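Local coordinates for arginase (Thermus thermophilus, PDB 2EF5) that hydrolyses L-arginine to L-ornithine and urea, using a pair of manganese ions in each subunit, at the interface of chains A and B. Residues are numbered along the deposited sequence; one frame, centred on the assembly and turned at random. Chains: chain A/B, Arginase.

The interface of chains A and B. Residues chain A 189, 192-193; chain B 197, 240, 244, 247.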
loop_
_atom_site.group_PDB
_atom_site.type_symbol
_atom_site.label_atom_id
_atom_site.label_comp_id
_atom_site.label_asym_id
_atom_site.label_seq_id
_atom_site.Cartn_x
_atom_site.Cartn_y
_atom_site.Cartn_z
ATOM N N HIS A 189 17.961 -6.289 -1.004
ATOM C CA HIS A 189 16.546 -6.650 -0.902
ATOM C C HIS A 189 16.045 -7.024 -2.287
ATOM O O HIS A 189 15.364 -8.039 -2.457
ATOM C CB HIS A 189 15.719 -5.489 -0.333
ATOM C CG HIS A 189 14.241 -5.741 -0.338
ATOM N ND1 HIS A 189 13.448 -5.478 -1.432
ATOM C CD2 HIS A 189 13.428 -6.280 0.599
ATOM C CE1 HIS A 189 12.206 -5.846 -1.170
ATOM N NE2 HIS A 189 12.166 -6.335 0.055
ATOM N N ASP A 192 17.639 -10.313 -3.472
ATOM C CA ASP A 192 16.954 -11.474 -2.919
ATOM C C ASP A 192 15.609 -11.710 -3.590
ATOM O O ASP A 192 15.216 -12.852 -3.836
ATOM C CB ASP A 192 16.733 -11.310 -1.410
ATOM C CG ASP A 192 18.019 -11.434 -0.612
ATOM O OD1 ASP A 192 18.899 -12.229 -1.008
ATOM O OD2 ASP A 192 18.150 -10.756 0.425
ATOM N N ARG A 193 14.911 -10.619 -3.892
ATOM C CA ARG A 193 13.592 -10.679 -4.511
ATOM C C ARG A 193 13.604 -11.061 -5.986
ATOM O O ARG A 193 12.806 -11.886 -6.426
ATOM C CB ARG A 193 12.913 -9.317 -4.368
ATOM C CG ARG A 193 11.472 -9.335 -3.898
ATOM C CD ARG A 193 10.881 -7.958 -4.121
ATOM N NE ARG A 193 10.202 -7.413 -2.952
ATOM C CZ ARG A 193 9.015 -7.816 -2.509
ATOM N NH1 ARG A 193 8.360 -8.782 -3.138
ATOM N NH2 ARG A 193 8.481 -7.238 -1.440
ATOM N N ALA B 197 10.655 -14.933 -1.343
ATOM C CA ALA B 197 9.855 -13.813 -1.826
ATOM C C ALA B 197 8.430 -14.258 -2.141
ATOM O O ALA B 197 7.459 -13.635 -1.713
ATOM C CB ALA B 197 10.502 -13.201 -3.071
ATOM N N ARG B 240 20.227 -13.862 4.646
ATOM C CA ARG B 240 19.481 -13.026 3.713
ATOM C C ARG B 240 18.014 -13.435 3.564
ATOM O O ARG B 240 17.134 -12.578 3.517
ATOM C CB ARG B 240 20.171 -13.031 2.351
ATOM C CG ARG B 240 21.467 -12.211 2.328
ATOM C CD ARG B 240 22.307 -12.542 1.108
ATOM N NE ARG B 240 21.527 -12.499 -0.125
ATOM C CZ ARG B 240 22.004 -12.835 -1.321
ATOM N NH1 ARG B 240 23.260 -13.234 -1.450
ATOM N NH2 ARG B 240 21.213 -12.797 -2.385
ATOM N N LEU B 244 14.804 -11.122 4.429
ATOM C CA LEU B 244 13.824 -10.834 3.384
ATOM C C LEU B 244 12.420 -11.175 3.868
ATOM O O LEU B 244 11.469 -10.429 3.615
ATOM C CB LEU B 244 14.117 -11.620 2.099
ATOM C CG LEU B 244 13.073 -11.382 0.994
ATOM C CD1 LEU B 244 13.162 -9.930 0.542
ATOM C CD2 LEU B 244 13.291 -12.312 -0.193
ATOM N N GLU B 247 11.316 -8.508 6.224
ATOM C CA GLU B 247 11.067 -7.259 5.503
ATOM C C GLU B 247 9.748 -7.265 4.735
ATOM O O GLU B 247 9.045 -6.263 4.688
ATOM C CB GLU B 247 12.227 -6.961 4.539
ATOM C CG GLU B 247 13.584 -6.865 5.231
ATOM C CD GLU B 247 14.743 -6.726 4.253
ATOM O OE1 GLU B 247 14.675 -7.328 3.163
ATOM O OE2 GLU B 247 15.728 -6.032 4.584
HETATM O O HOH W 1 13.228 -14.954 -3.010
#
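The guanidinium of B:Arg240 takes the carboxylate of A:Asp192 at its edge, and the imidazole of A:His189 has the carboxylate carbon of B:Glu247 at its own rim, in the ring plane. A:Arg193 NH2, from the same chain, also lies in that plane at the ring edge. The carboxylate of B:Glu247 is turned 48° from the ring, and its carbon CD lies 3.9 Å from A:His189 CD2, as the two side chains run past each other in opposite directions. These groups belong to a helix-against-helix contact between two subunits of an arginase-family enzyme: helix 188-194 of chain A packs on helix 239-252 of chain B, and the start of helix 196-206 of B also contributes, through B:Ala197.

B:Arg240 grips side-on, and both of its nitrogens go to one oxygen. NE donates to A:Asp192 OD1 at 2.8 Å on the syn lone pair, while NH2 reaches the same OD1 at 2.8 Å nearly along the C-O axis, making a salt bridge. The bend at chi3 (50°) brings NE and NH2 round to that oxygen, with the two planes only 26° apart. The other oxygen, OD2, lies over the aliphatic base of the arginine, 3.6 Å from B:Arg240 CB. A leucine in place of B:Arg240 would probably leave the A:Asp192 carboxylate without its charged mate and freer to turn.

B:Leu244 fills the middle with its two methyls. CD1 meets A:His189 CD2 at 3.7 Å, the leucine side chain crossing that of the histidine at about a right angle, and CD2 rests against A:Asp192 CB at 3.8 Å. Farther along, A:Arg193 brings its CG, not its guanidinium, towards the methyl of B:Ala197. Water 1 links the A:Asp192 carbonyl O to the backbone N of B:Ala197, near the start of its helix. The deposited assembly is a hexamer, and this pairing may be one of its biological interfaces.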